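Long-range contacts in glycosyl hydrolase, family 38 (Enterococcus faecalis, PDB 5KBP), which probably acts as an alpha-mannosidase that hydrolyses alpha-linked mannose residues from carbohydrates, as other members of glycosyl hydrolase family 38 do: residues 205-210 with 250-255; 198-203 with 243-248; 7-12 with 227-232; 154-159 with 219-224. One frame throughout, in Å; residues are numbered along the deposited sequence.

Interaction 1 (205-210 with 250-255)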
loop_
_atom_site.group_PDB
_atom_site.type_symbol
_atom_site.label_atom_id
_atom_site.label_comp_id
_atom_site.label_asym_id
_atom_site.label_seq_id
_atom_site.Cartn_x
_atom_site.Cartn_y
_atom_site.Cartn_z
ATOM N N GLU A 205 -48.220 -8.523 -10.785
ATOM C CA GLU A 205 -48.746 -7.457 -9.936
ATOM C C GLU A 205 -47.672 -6.430 -9.600
ATOM O O GLU A 205 -47.914 -5.219 -9.663
ATOM C CB GLU A 205 -49.342 -8.048 -8.658
ATOM C CG GLU A 205 -50.597 -8.871 -8.879
ATOM C CD GLU A 205 -51.656 -8.116 -9.655
ATOM O OE1 GLU A 205 -52.035 -8.580 -10.751
ATOM O OE2 GLU A 205 -52.105 -7.055 -9.175
ATOM N N ALA A 206 -46.476 -6.897 -9.237
ATOM C CA ALA A 206 -45.396 -5.974 -8.904
ATOM C C ALA A 206 -44.959 -5.160 -10.116
ATOM O O ALA A 206 -44.578 -3.992 -9.979
ATOM C CB ALA A 206 -44.210 -6.739 -8.323
ATOM N N ALA A 207 -45.013 -5.755 -11.310
ATOM C CA ALA A 207 -44.575 -5.046 -12.510
ATOM C C ALA A 207 -45.516 -3.899 -12.857
ATOM O O ALA A 207 -45.069 -2.850 -13.333
ATOM C CB ALA A 207 -44.465 -6.014 -13.686
ATOM N N ILE A 208 -46.819 -4.078 -12.622
ATOM C CA ILE A 208 -47.792 -3.044 -12.970
ATOM C C ILE A 208 -47.552 -1.785 -12.146
ATOM O O ILE A 208 -47.413 -0.683 -12.691
ATOM C CB ILE A 208 -49.226 -3.572 -12.786
ATOM C CG1 ILE A 208 -49.497 -4.725 -13.756
ATOM C CG2 ILE A 208 -50.234 -2.453 -12.983
ATOM C CD1 ILE A 208 -50.802 -5.445 -13.498
ATOM N N ALA A 209 -47.503 -1.929 -10.819
ATOM C CA ALA A 209 -47.242 -0.778 -9.961
ATOM C C ALA A 209 -45.861 -0.190 -10.217
ATOM O O ALA A 209 -45.662 1.020 -10.057
ATOM C CB ALA A 209 -47.385 -1.174 -8.491
ATOM N N PHE A 210 -44.898 -1.024 -10.613
ATOM C CA PHE A 210 -43.559 -0.529 -10.911
ATOM C C PHE A 210 -43.572 0.368 -12.142
ATOM O O PHE A 210 -43.169 1.536 -12.082
ATOM C CB PHE A 210 -42.602 -1.707 -11.109
ATOM C CG PHE A 210 -41.194 -1.301 -11.455
ATOM C CD1 PHE A 210 -40.273 -1.026 -10.458
ATOM C CD2 PHE A 210 -40.786 -1.218 -12.776
ATOM C CE1 PHE A 210 -38.977 -0.663 -10.771
ATOM C CE2 PHE A 210 -39.490 -0.854 -13.098
ATOM C CZ PHE A 210 -38.584 -0.577 -12.093
ATOM N N ASN A 250 -43.447 -5.972 -21.931
ATOM C CA ASN A 250 -44.038 -5.882 -23.263
ATOM C C ASN A 250 -45.401 -6.556 -23.313
ATOM O O ASN A 250 -46.277 -6.134 -24.078
ATOM C CB ASN A 250 -43.102 -6.506 -24.300
ATOM C CG ASN A 250 -41.892 -5.641 -24.592
ATOM O OD1 ASN A 250 -42.017 -4.440 -24.830
ATOM N ND2 ASN A 250 -40.712 -6.249 -24.575
ATOM N N GLU A 251 -45.599 -7.598 -22.504
ATOM C CA GLU A 251 -46.881 -8.293 -22.482
ATOM C C GLU A 251 -47.945 -7.473 -21.761
ATOM O O GLU A 251 -49.112 -7.466 -22.167
ATOM C CB GLU A 251 -46.708 -9.660 -21.818
ATOM C CG GLU A 251 -48.000 -10.352 -21.429
ATOM C CD GLU A 251 -47.764 -11.523 -20.498
ATOM O OE1 GLU A 251 -46.587 -11.824 -20.208
ATOM O OE2 GLU A 251 -48.753 -12.141 -20.050
ATOM N N LEU A 252 -47.557 -6.761 -20.700
ATOM C CA LEU A 252 -48.539 -6.066 -19.873
ATOM C C LEU A 252 -48.911 -4.699 -20.436
ATOM O O LEU A 252 -50.069 -4.282 -20.332
ATOM C CB LEU A 252 -48.015 -5.922 -18.444
ATOM C CG LEU A 252 -47.806 -7.222 -17.665
ATOM C CD1 LEU A 252 -47.615 -6.945 -16.181
ATOM C CD2 LEU A 252 -48.966 -8.177 -17.896
ATOM N N PHE A 253 -47.957 -3.980 -21.027
ATOM C CA PHE A 253 -48.207 -2.606 -21.451
ATOM C C PHE A 253 -48.158 -2.487 -22.969
ATOM O O PHE A 253 -47.067 -2.381 -23.551
ATOM C CB PHE A 253 -47.199 -1.657 -20.799
ATOM C CG PHE A 253 -47.338 -1.576 -19.305
ATOM C CD1 PHE A 253 -48.204 -0.660 -18.727
ATOM C CD2 PHE A 253 -46.624 -2.427 -18.480
ATOM C CE1 PHE A 253 -48.344 -0.589 -17.355
ATOM C CE2 PHE A 253 -46.759 -2.361 -17.106
ATOM C CZ PHE A 253 -47.619 -1.439 -16.544
ATOM N N PRO A 254 -49.305 -2.485 -23.651
ATOM C CA PRO A 254 -49.290 -2.465 -25.123
ATOM C C PRO A 254 -48.879 -1.130 -25.718
ATOM O O PRO A 254 -48.445 -1.101 -26.876
ATOM C CB PRO A 254 -50.741 -2.811 -25.497
ATOM C CG PRO A 254 -51.365 -3.348 -24.232
ATOM C CD PRO A 254 -50.665 -2.648 -23.117
ATOM N N GLU A 255 -49.007 -0.030 -24.978
ATOM C CA GLU A 255 -48.651 1.285 -25.498
ATOM C C GLU A 255 -47.155 1.559 -25.454
ATOM O O GLU A 255 -46.727 2.641 -25.871
ATOM C CB GLU A 255 -49.399 2.375 -24.725
#
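L252, on the last turn of helix 242-252, makes the first contact, sending one methyl into the flank of helix 204-219. Its CD1 lies 3.8 Å from I208 CG1 and 4.1 Å from A207 CB. The L252 and I208 side chains cross at about a right angle, so they meet at one point and do not run along each other. Chi1 of L252 (-65°) places CG anti to its own carbonyl carbon, and chi2 (-166°) then sets CD1 at this spot. A207 suits the place because a lone methyl lets the leucine come close to the helix; I208, more peripheral, adds a branched flank beside it.

F253 follows, the first residue to leave helical backbone angles, and it brings its ring in by the edge. CZ is 3.9 Å from I208 CA, while CE2 faces A207 O at 4.2 Å, both partners being near the ring plane. The long flat side chain thus reaches from the helix end to the backbone of the other helix; K212 touches the ring too. F253 and Y256 have been seen to bind calcium in this protein, although this chain carries no ion there.

The contact is mainly van der Waals, the ring edge lying loosely near A207 O and I208 CA. Segments 205-210 and 250-255 are therefore matched by shape, without directional bonds between them.

Interaction 2 (198-203 with 243-248)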
loop_
_atom_site.group_PDB
_atom_site.type_symbol
_atom_site.label_atom_id
_atom_site.label_comp_id
_atom_site.label_asym_id
_atom_site.label_seq_id
_atom_site.Cartn_x
_atom_site.Cartn_y
_atom_site.Cartn_z
ATOM N N ASN A 198 -33.806 0.073 -11.673
ATOM C CA ASN A 198 -33.155 -0.963 -10.884
ATOM C C ASN A 198 -34.178 -1.980 -10.393
ATOM O O ASN A 198 -35.251 -1.611 -9.903
ATOM C CB ASN A 198 -32.413 -0.343 -9.701
ATOM C CG ASN A 198 -31.536 -1.345 -8.976
ATOM O OD1 ASN A 198 -30.912 -2.204 -9.596
ATOM N ND2 ASN A 198 -31.493 -1.246 -7.651
ATOM N N GLU A 199 -33.840 -3.265 -10.533
ATOM C CA GLU A 199 -34.658 -4.381 -10.057
ATOM C C GLU A 199 -36.080 -4.304 -10.626
ATOM O O GLU A 199 -37.053 -3.992 -9.937
ATOM C CB GLU A 199 -34.676 -4.429 -8.524
ATOM C CG GLU A 199 -33.292 -4.455 -7.898
ATOM C CD GLU A 199 -33.315 -4.865 -6.439
ATOM O OE1 GLU A 199 -34.115 -5.757 -6.084
ATOM O OE2 GLU A 199 -32.536 -4.296 -5.647
ATOM N N ILE A 200 -36.166 -4.603 -11.918
ATOM C CA ILE A 200 -37.446 -4.630 -12.622
ATOM C C ILE A 200 -38.206 -5.884 -12.203
ATOM O O ILE A 200 -37.682 -6.999 -12.340
ATOM C CB ILE A 200 -37.245 -4.581 -14.143
ATOM C CG1 ILE A 200 -36.537 -3.285 -14.548
ATOM C CG2 ILE A 200 -38.580 -4.717 -14.857
ATOM C CD1 ILE A 200 -36.194 -3.210 -16.018
ATOM N N PRO A 201 -39.426 -5.751 -11.683
ATOM C CA PRO A 201 -40.172 -6.936 -11.243
ATOM C C PRO A 201 -40.489 -7.871 -12.401
ATOM O O PRO A 201 -40.890 -7.440 -13.485
ATOM C CB PRO A 201 -41.451 -6.345 -10.640
ATOM C CG PRO A 201 -41.090 -4.946 -10.276
ATOM C CD PRO A 201 -40.109 -4.501 -11.319
ATOM N N SER A 202 -40.302 -9.168 -12.158
ATOM C CA SER A 202 -40.672 -10.212 -13.101
ATOM C C SER A 202 -41.966 -10.914 -12.704
ATOM O O SER A 202 -42.205 -12.050 -13.127
ATOM C CB SER A 202 -39.537 -11.228 -13.240
ATOM O OG SER A 202 -39.270 -11.868 -12.006
ATOM N N GLU A 203 -42.795 -10.267 -11.890
ATOM C CA GLU A 203 -44.104 -10.776 -11.518
ATOM C C GLU A 203 -45.168 -9.757 -11.901
ATOM O O GLU A 203 -44.927 -8.546 -11.875
ATOM C CB GLU A 203 -44.181 -11.088 -10.020
ATOM C CG GLU A 203 -43.278 -12.233 -9.581
ATOM C CD GLU A 203 -43.516 -13.504 -10.377
ATOM O OE1 GLU A 203 -42.538 -14.070 -10.910
ATOM O OE2 GLU A 203 -44.684 -13.935 -10.474
ATOM N N THR A 243 -34.193 -10.595 -18.580
ATOM C CA THR A 243 -34.857 -10.988 -19.820
ATOM C C THR A 243 -36.326 -11.316 -19.580
ATOM O O THR A 243 -37.195 -10.906 -20.361
ATOM C CB THR A 243 -34.130 -12.181 -20.445
ATOM O OG1 THR A 243 -32.968 -11.719 -21.145
ATOM C CG2 THR A 243 -35.037 -12.934 -21.406
ATOM N N LYS A 244 -36.621 -12.046 -18.503
ATOM C CA LYS A 244 -38.006 -12.382 -18.184
ATOM C C LYS A 244 -38.824 -11.137 -17.863
ATOM O O LYS A 244 -39.965 -11.004 -18.319
ATOM C CB LYS A 244 -38.046 -13.364 -17.015
ATOM C CG LYS A 244 -39.444 -13.725 -16.540
ATOM C CD LYS A 244 -39.381 -14.671 -15.353
ATOM C CE LYS A 244 -40.769 -15.042 -14.861
ATOM N NZ LYS A 244 -40.707 -15.991 -13.715
ATOM N N ALA A 245 -38.258 -10.216 -17.079
ATOM C CA ALA A 245 -39.008 -9.033 -16.668
ATOM C C ALA A 245 -39.327 -8.129 -17.853
ATOM O O ALA A 245 -40.389 -7.496 -17.892
ATOM C CB ALA A 245 -38.229 -8.264 -15.605
ATOM N N ILE A 246 -38.423 -8.056 -18.831
ATOM C CA ILE A 246 -38.651 -7.194 -19.986
ATOM C C ILE A 246 -39.745 -7.767 -20.877
ATOM O O ILE A 246 -40.584 -7.028 -21.407
ATOM C CB ILE A 246 -37.332 -6.984 -20.754
ATOM C CG1 ILE A 246 -36.365 -6.142 -19.916
ATOM C CG2 ILE A 246 -37.585 -6.327 -22.102
ATOM C CD1 ILE A 246 -35.032 -5.901 -20.578
ATOM N N ALA A 247 -39.762 -9.091 -21.056
ATOM C CA ALA A 247 -40.820 -9.715 -21.845
ATOM C C ALA A 247 -42.177 -9.564 -21.169
ATOM O O ALA A 247 -43.196 -9.382 -21.845
ATOM C CB ALA A 247 -40.500 -11.190 -22.084
ATOM N N LEU A 248 -42.210 -9.643 -19.837
ATOM C CA LEU A 248 -43.458 -9.418 -19.115
ATOM C C LEU A 248 -43.957 -7.991 -19.307
ATOM O O LEU A 248 -45.165 -7.759 -19.436
ATOM C CB LEU A 248 -43.267 -9.722 -17.629
ATOM C CG LEU A 248 -44.426 -9.358 -16.698
ATOM C CD1 LEU A 248 -45.650 -10.219 -16.990
ATOM C CD2 LEU A 248 -44.006 -9.469 -15.239
HETATM O O HOH W 1 -41.662 -6.003 -15.942
#
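The loop 198-203 passes so close to helix 242-252 that S202 CA and A245 CA are only 4.1 Å apart, a spacing that a small residue on the helix permits. A245 fills that role: its CB meets I200 CG2 at 3.6 Å and also lies against the carbonyl oxygens of I200 and P201, each 3.5 Å away. I200 brings this branch forward with CG2 anti to its backbone N, while its other branch continues toward I11 of the sheet. One turn further along the helix, L248 lays CD2 against the backbone itself, 3.5 Å from E203 C, and covers the peptide that leads into helix 204-219, where E203 holds the N-cap position.

K244 works along the outer side. CG is anti to the backbone N (chi1 177°) and the chain is extended beyond it, so its methylenes slide past S202, CE standing 3.7 Å from S202 O. The ammonium finishes in a long salt bridge, NZ to E203 OE1 at 3.9 Å. S202 points its hydroxyl to D241, just before the helix, which ties the loop to that end.

A water completes the contact, donating to P201 O (2.9 Å) and to A245 O, and so linking two carbonyls that could not bond to each other. The contact therefore combines a close seat of small and apolar side chains against loop backbone with weak outer electrostatics; the lysine charge may ease the closeness of two acceptors, S202 O and E203 OE1.

Interaction 3 (7-12 with 227-232)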
loop_
_atom_site.group_PDB
_atom_site.type_symbol
_atom_site.label_atom_id
_atom_site.label_comp_id
_atom_site.label_asym_id
_atom_site.label_seq_id
_atom_site.Cartn_x
_atom_site.Cartn_y
_atom_site.Cartn_z
ATOM N N LYS A 7 -44.511 4.443 -27.458
ATOM C CA LYS A 7 -43.200 4.901 -27.029
ATOM C C LYS A 7 -42.260 3.719 -26.808
ATOM O O LYS A 7 -42.685 2.585 -26.565
ATOM C CB LYS A 7 -43.315 5.732 -25.750
ATOM C CG LYS A 7 -44.200 6.960 -25.892
ATOM C CD LYS A 7 -44.223 7.784 -24.614
ATOM C CE LYS A 7 -45.102 9.015 -24.769
ATOM N NZ LYS A 7 -45.135 9.844 -23.533
ATOM N N LYS A 8 -40.964 4.000 -26.896
ATOM C CA LYS A 8 -39.923 2.992 -26.749
ATOM C C LYS A 8 -39.217 3.170 -25.414
ATOM O O LYS A 8 -38.865 4.294 -25.035
ATOM C CB LYS A 8 -38.917 3.069 -27.896
ATOM C CG LYS A 8 -39.503 2.693 -29.247
ATOM C CD LYS A 8 -38.417 2.316 -30.238
ATOM C CE LYS A 8 -39.012 1.794 -31.534
ATOM N NZ LYS A 8 -37.968 1.247 -32.443
ATOM N N VAL A 9 -39.007 2.062 -24.709
ATOM C CA VAL A 9 -38.403 2.059 -23.384
ATOM C C VAL A 9 -37.076 1.320 -23.488
ATOM O O VAL A 9 -37.052 0.095 -23.670
ATOM C CB VAL A 9 -39.323 1.410 -22.342
ATOM C CG1 VAL A 9 -38.713 1.514 -20.964
ATOM C CG2 VAL A 9 -40.699 2.061 -22.370
ATOM N N TYR A 10 -35.973 2.056 -23.377
ATOM C CA TYR A 10 -34.631 1.500 -23.516
ATOM C C TYR A 10 -34.092 1.164 -22.130
ATOM O O TYR A 10 -33.839 2.061 -21.318
ATOM C CB TYR A 10 -33.712 2.480 -24.244
ATOM C CG TYR A 10 -34.150 2.790 -25.658
ATOM C CD1 TYR A 10 -35.128 3.743 -25.909
ATOM C CD2 TYR A 10 -33.587 2.130 -26.743
ATOM C CE1 TYR A 10 -35.534 4.029 -27.195
ATOM C CE2 TYR A 10 -33.987 2.411 -28.035
ATOM C CZ TYR A 10 -34.960 3.363 -28.255
ATOM O OH TYR A 10 -35.365 3.649 -29.539
ATOM N N ILE A 11 -33.908 -0.125 -21.867
ATOM C CA ILE A 11 -33.447 -0.614 -20.573
ATOM C C ILE A 11 -31.970 -0.966 -20.704
ATOM O O ILE A 11 -31.605 -1.914 -21.408
ATOM C CB ILE A 11 -34.276 -1.817 -20.107
ATOM C CG1 ILE A 11 -35.749 -1.418 -20.003
ATOM C CG2 ILE A 11 -33.758 -2.336 -18.775
ATOM C CD1 ILE A 11 -36.704 -2.583 -19.999
ATOM N N VAL A 12 -31.118 -0.203 -20.026
ATOM C CA VAL A 12 -29.672 -0.383 -20.077
ATOM C C VAL A 12 -29.226 -0.961 -18.741
ATOM O O VAL A 12 -29.249 -0.269 -17.715
ATOM C CB VAL A 12 -28.944 0.933 -20.384
ATOM C CG1 VAL A 12 -27.435 0.740 -20.304
ATOM C CG2 VAL A 12 -29.350 1.456 -21.755
ATOM N N LEU A 227 -37.326 6.544 -24.154
ATOM C CA LEU A 227 -37.191 6.637 -22.709
ATOM C C LEU A 227 -36.038 5.763 -22.234
ATOM O O LEU A 227 -35.828 4.661 -22.751
ATOM C CB LEU A 227 -38.493 6.212 -22.026
ATOM C CG LEU A 227 -39.762 6.780 -22.667
ATOM C CD1 LEU A 227 -40.986 5.985 -22.246
ATOM C CD2 LEU A 227 -39.926 8.246 -22.313
ATOM N N LEU A 228 -35.298 6.255 -21.242
ATOM C CA LEU A 228 -34.109 5.584 -20.731
ATOM C C LEU A 228 -34.381 5.065 -19.324
ATOM O O LEU A 228 -34.685 5.850 -18.418
ATOM C CB LEU A 228 -32.907 6.530 -20.731
ATOM C CG LEU A 228 -31.571 5.938 -20.274
ATOM C CD1 LEU A 228 -31.065 4.899 -21.261
ATOM C CD2 LEU A 228 -30.534 7.031 -20.070
ATOM N N MET A 229 -34.274 3.751 -19.148
ATOM C CA MET A 229 -34.375 3.107 -17.844
ATOM C C MET A 229 -33.014 2.518 -17.498
ATOM O O MET A 229 -32.530 1.616 -18.191
ATOM C CB MET A 229 -35.447 2.017 -17.842
ATOM C CG MET A 229 -36.848 2.504 -18.173
ATOM S SD MET A 229 -37.491 3.701 -16.992
ATOM C CE MET A 229 -37.399 2.760 -15.472
ATOM N N MET A 230 -32.400 3.027 -16.434
ATOM C CA MET A 230 -31.077 2.579 -16.011
ATOM C C MET A 230 -31.238 1.407 -15.049
ATOM O O MET A 230 -31.622 1.590 -13.889
ATOM C CB MET A 230 -30.304 3.729 -15.373
ATOM C CG MET A 230 -29.995 4.859 -16.343
ATOM S SD MET A 230 -28.988 4.312 -17.738
ATOM C CE MET A 230 -27.511 3.769 -16.882
ATOM N N ASN A 231 -30.934 0.202 -15.533
ATOM C CA ASN A 231 -31.155 -1.032 -14.779
ATOM C C ASN A 231 -29.900 -1.350 -13.966
ATOM O O ASN A 231 -29.070 -2.187 -14.330
ATOM C CB ASN A 231 -31.536 -2.162 -15.730
ATOM C CG ASN A 231 -31.625 -3.506 -15.041
ATOM O OD1 ASN A 231 -30.924 -4.447 -15.410
ATOM N ND2 ASN A 231 -32.484 -3.604 -14.035
ATOM N N GLY A 232 -29.771 -0.663 -12.839
ATOM C CA GLY A 232 -28.634 -0.864 -11.963
ATOM C C GLY A 232 -28.523 0.260 -10.958
ATOM O O GLY A 232 -29.315 1.207 -10.955
#
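V9 and M229 meet across two parallel strands, V9 CG1 standing 3.5 Å from M229 CG, and from this pair the side chains alternate between the faces of the sheet. On the face of V9, I11, L227 and M229, the valine bridges two neighbours with its two methyls: CG1, anti to its backbone N (chi1 -176°), takes M229, and CG2 takes L227 CD1 at 3.9 Å. I11 spreads its branches likewise, CG1 toward M229 CB and CG2 to N231 CB, 3.8 Å away. M229 is bent at chi2 and chi3, which turns its flexible tail away from strand 7-12. Beta-branched residues suit the central strand, since each presents two branches to different neighbours.

On the other face V12 CG2 touches L228 CD1 at 3.9 Å. Y10 offers the rim of its ring: CD1 is 3.4 Å from L227 O, near the ring plane, and its hydroxyl bonds to H226. Five backbone bonds join the strands, from L227 N to K8 O through to N231 N to V12 O; M229 N points to Y10 O almost straight (176° at the hydrogen), whereas N231 N sits above the carbonyl plane of V12. N231 is the centre of an inverse gamma turn; its OD1 is bonded to S13 OG, while ND2 donates to G197 O and Q239 OE1.

Strand 7-13 lies between 226-231 and 256-260. Helix 204-219 covers L227 and M229, I246 of helix 242-252 reaches I11, and helix 263-270 packs over Y10, V12, L228 and M230: an alpha/beta/alpha layering.

Interaction 4 (154-159 with 219-224)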
loop_
_atom_site.group_PDB
_atom_site.type_symbol
_atom_site.label_atom_id
_atom_site.label_comp_id
_atom_site.label_asym_id
_atom_site.label_seq_id
_atom_site.Cartn_x
_atom_site.Cartn_y
_atom_site.Cartn_z
ATOM N N VAL A 154 -27.609 19.742 -12.716
ATOM C CA VAL A 154 -28.762 20.296 -13.418
ATOM C C VAL A 154 -30.034 19.739 -12.791
ATOM O O VAL A 154 -30.073 18.577 -12.370
ATOM C CB VAL A 154 -28.710 19.981 -14.930
ATOM C CG1 VAL A 154 -29.862 20.655 -15.663
ATOM C CG2 VAL A 154 -27.380 20.422 -15.519
ATOM N N LYS A 155 -31.074 20.574 -12.726
ATOM C CA LYS A 155 -32.358 20.212 -12.144
ATOM C C LYS A 155 -33.421 20.126 -13.226
ATOM O O LYS A 155 -33.593 21.083 -13.994
ATOM C CB LYS A 155 -32.772 21.242 -11.086
ATOM C CG LYS A 155 -34.187 21.076 -10.563
ATOM C CD LYS A 155 -34.543 22.197 -9.598
ATOM C CE LYS A 155 -35.994 22.117 -9.154
ATOM N NZ LYS A 155 -36.291 20.850 -8.432
ATOM N N PRO A 156 -34.145 19.011 -13.328
ATOM C CA PRO A 156 -35.211 18.905 -14.331
ATOM C C PRO A 156 -36.524 19.493 -13.839
ATOM O O PRO A 156 -36.882 19.396 -12.664
ATOM C CB PRO A 156 -35.328 17.390 -14.540
ATOM C CG PRO A 156 -34.965 16.820 -13.208
ATOM C CD PRO A 156 -33.921 17.738 -12.621
ATOM N N ILE A 157 -37.256 20.110 -14.766
ATOM C CA ILE A 157 -38.503 20.794 -14.433
ATOM C C ILE A 157 -39.681 20.090 -15.097
ATOM O O ILE A 157 -40.538 19.517 -14.415
ATOM C CB ILE A 157 -38.444 22.279 -14.835
ATOM C CG1 ILE A 157 -37.328 22.991 -14.065
ATOM C CG2 ILE A 157 -39.783 22.954 -14.585
ATOM C CD1 ILE A 157 -37.505 22.954 -12.560
ATOM N N GLY A 158 -39.740 20.135 -16.426
ATOM C CA GLY A 158 -40.810 19.474 -17.147
ATOM C C GLY A 158 -41.540 20.373 -18.125
ATOM O O GLY A 158 -40.911 21.153 -18.846
ATOM N N PHE A 159 -42.867 20.266 -18.153
ATOM C CA PHE A 159 -43.715 21.038 -19.063
ATOM C C PHE A 159 -43.307 20.837 -20.521
ATOM O O PHE A 159 -43.064 19.712 -20.957
ATOM C CB PHE A 159 -43.680 22.527 -18.706
ATOM N N GLU A 219 -41.357 10.067 -18.323
ATOM C CA GLU A 219 -42.094 10.910 -19.256
ATOM C C GLU A 219 -42.215 12.352 -18.774
ATOM O O GLU A 219 -42.538 13.230 -19.581
ATOM C CB GLU A 219 -43.485 10.324 -19.507
ATOM C CG GLU A 219 -43.496 9.154 -20.475
ATOM C CD GLU A 219 -44.838 8.453 -20.528
ATOM O OE1 GLU A 219 -44.862 7.208 -20.429
ATOM O OE2 GLU A 219 -45.870 9.145 -20.661
ATOM N N ARG A 220 -41.965 12.615 -17.488
ATOM C CA ARG A 220 -42.015 13.989 -16.995
ATOM C C ARG A 220 -41.001 14.878 -17.701
ATOM O O ARG A 220 -41.237 16.080 -17.862
ATOM C CB ARG A 220 -41.775 14.026 -15.481
ATOM C CG ARG A 220 -43.010 13.757 -14.634
ATOM C CD ARG A 220 -42.645 13.501 -13.174
ATOM N NE ARG A 220 -42.609 14.717 -12.362
ATOM C CZ ARG A 220 -43.684 15.297 -11.837
ATOM N NH1 ARG A 220 -44.889 14.784 -12.052
ATOM N NH2 ARG A 220 -43.560 16.395 -11.104
ATOM N N TYR A 221 -39.871 14.311 -18.135
ATOM C CA TYR A 221 -38.801 15.105 -18.723
ATOM C C TYR A 221 -38.360 14.598 -20.092
ATOM O O TYR A 221 -37.328 15.047 -20.598
ATOM C CB TYR A 221 -37.592 15.149 -17.782
ATOM C CG TYR A 221 -37.961 15.191 -16.317
ATOM C CD1 TYR A 221 -38.441 16.356 -15.732
ATOM C CD2 TYR A 221 -37.826 14.064 -15.517
ATOM C CE1 TYR A 221 -38.776 16.396 -14.390
ATOM C CE2 TYR A 221 -38.158 14.095 -14.176
ATOM C CZ TYR A 221 -38.633 15.263 -13.618
ATOM O OH TYR A 221 -38.964 15.294 -12.283
ATOM N N ALA A 222 -39.102 13.683 -20.704
ATOM C CA ALA A 222 -38.712 13.143 -22.000
ATOM C C ALA A 222 -39.097 14.121 -23.105
ATOM O O ALA A 222 -40.271 14.479 -23.243
ATOM C CB ALA A 222 -39.366 11.785 -22.229
ATOM N N SER A 223 -38.108 14.560 -23.884
ATOM C CA SER A 223 -38.356 15.400 -25.049
ATOM C C SER A 223 -38.660 14.594 -26.303
ATOM O O SER A 223 -39.120 15.170 -27.295
ATOM C CB SER A 223 -37.153 16.313 -25.313
ATOM O OG SER A 223 -35.962 15.559 -25.440
ATOM N N THR A 224 -38.410 13.287 -26.283
ATOM C CA THR A 224 -38.708 12.391 -27.390
ATOM C C THR A 224 -39.565 11.239 -26.876
ATOM O O THR A 224 -39.855 11.136 -25.680
ATOM C CB THR A 224 -37.423 11.856 -28.039
ATOM O OG1 THR A 224 -36.825 10.879 -27.178
ATOM C CG2 THR A 224 -36.428 12.985 -28.268
#
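P156 rests on the ring of Y221 in a CH-pi contact, which joins the short strand 155-156 to the loop between helix 204-219 and strand 226-231. The proline CB lies over one face, 3.7 Å from the ring centroid and 21° off the ring normal. A proline suits this site because its ring carries several C-H groups on a rigid frame that can lie against an aromatic face.

From CB of the tyrosine, chi1 (-36°) places CG roughly anti to the carbonyl carbon. CG is the first ring atom to feel the proline, P156 CB standing 3.9 Å away. CD1 comes closer, at 3.5 Å to that same CB, with the carbonyl carbon of I157 at its edge. CE1 meets P156 CB over the face and, at the edge and near the ring plane, the carbonyl oxygen of I157 at 3.6 Å. CZ is 4.0 Å from P156 CG, and the OH at the tip sits in the plane of the R220 guanidinium, at its edge. R220 CB covers the opposite face over its centre, so the ring is sandwiched.

The loop is anchored beside this by Y221 O, which accepts from S173 OG. G158 adopts backbone angles at which a side chain would press on the preceding carbonyl, and its CA makes a bent CA-H...O contact with R220 O, the two atoms being 3.5 Å apart.

Interaction 3 is the buried core of the group: parallel strands 7-12 and 227-232 joined by backbone hydrogen bonds. Interactions 1 and 2 lie on one side of it and are only partly buried. Both use helix 242-252, yet interaction 1 sets its end against helix 204-219 by apolar contact, whereas interaction 2 seats a loop on it with a water and a long salt bridge added. They touch where P201 packs on A206 and F210. I11 meets I200 and I246, joining interactions 2 and 3. Interaction 4 is a surface contact built on an aromatic face, tied back to the sheet through the salt bridge of E219 with K7.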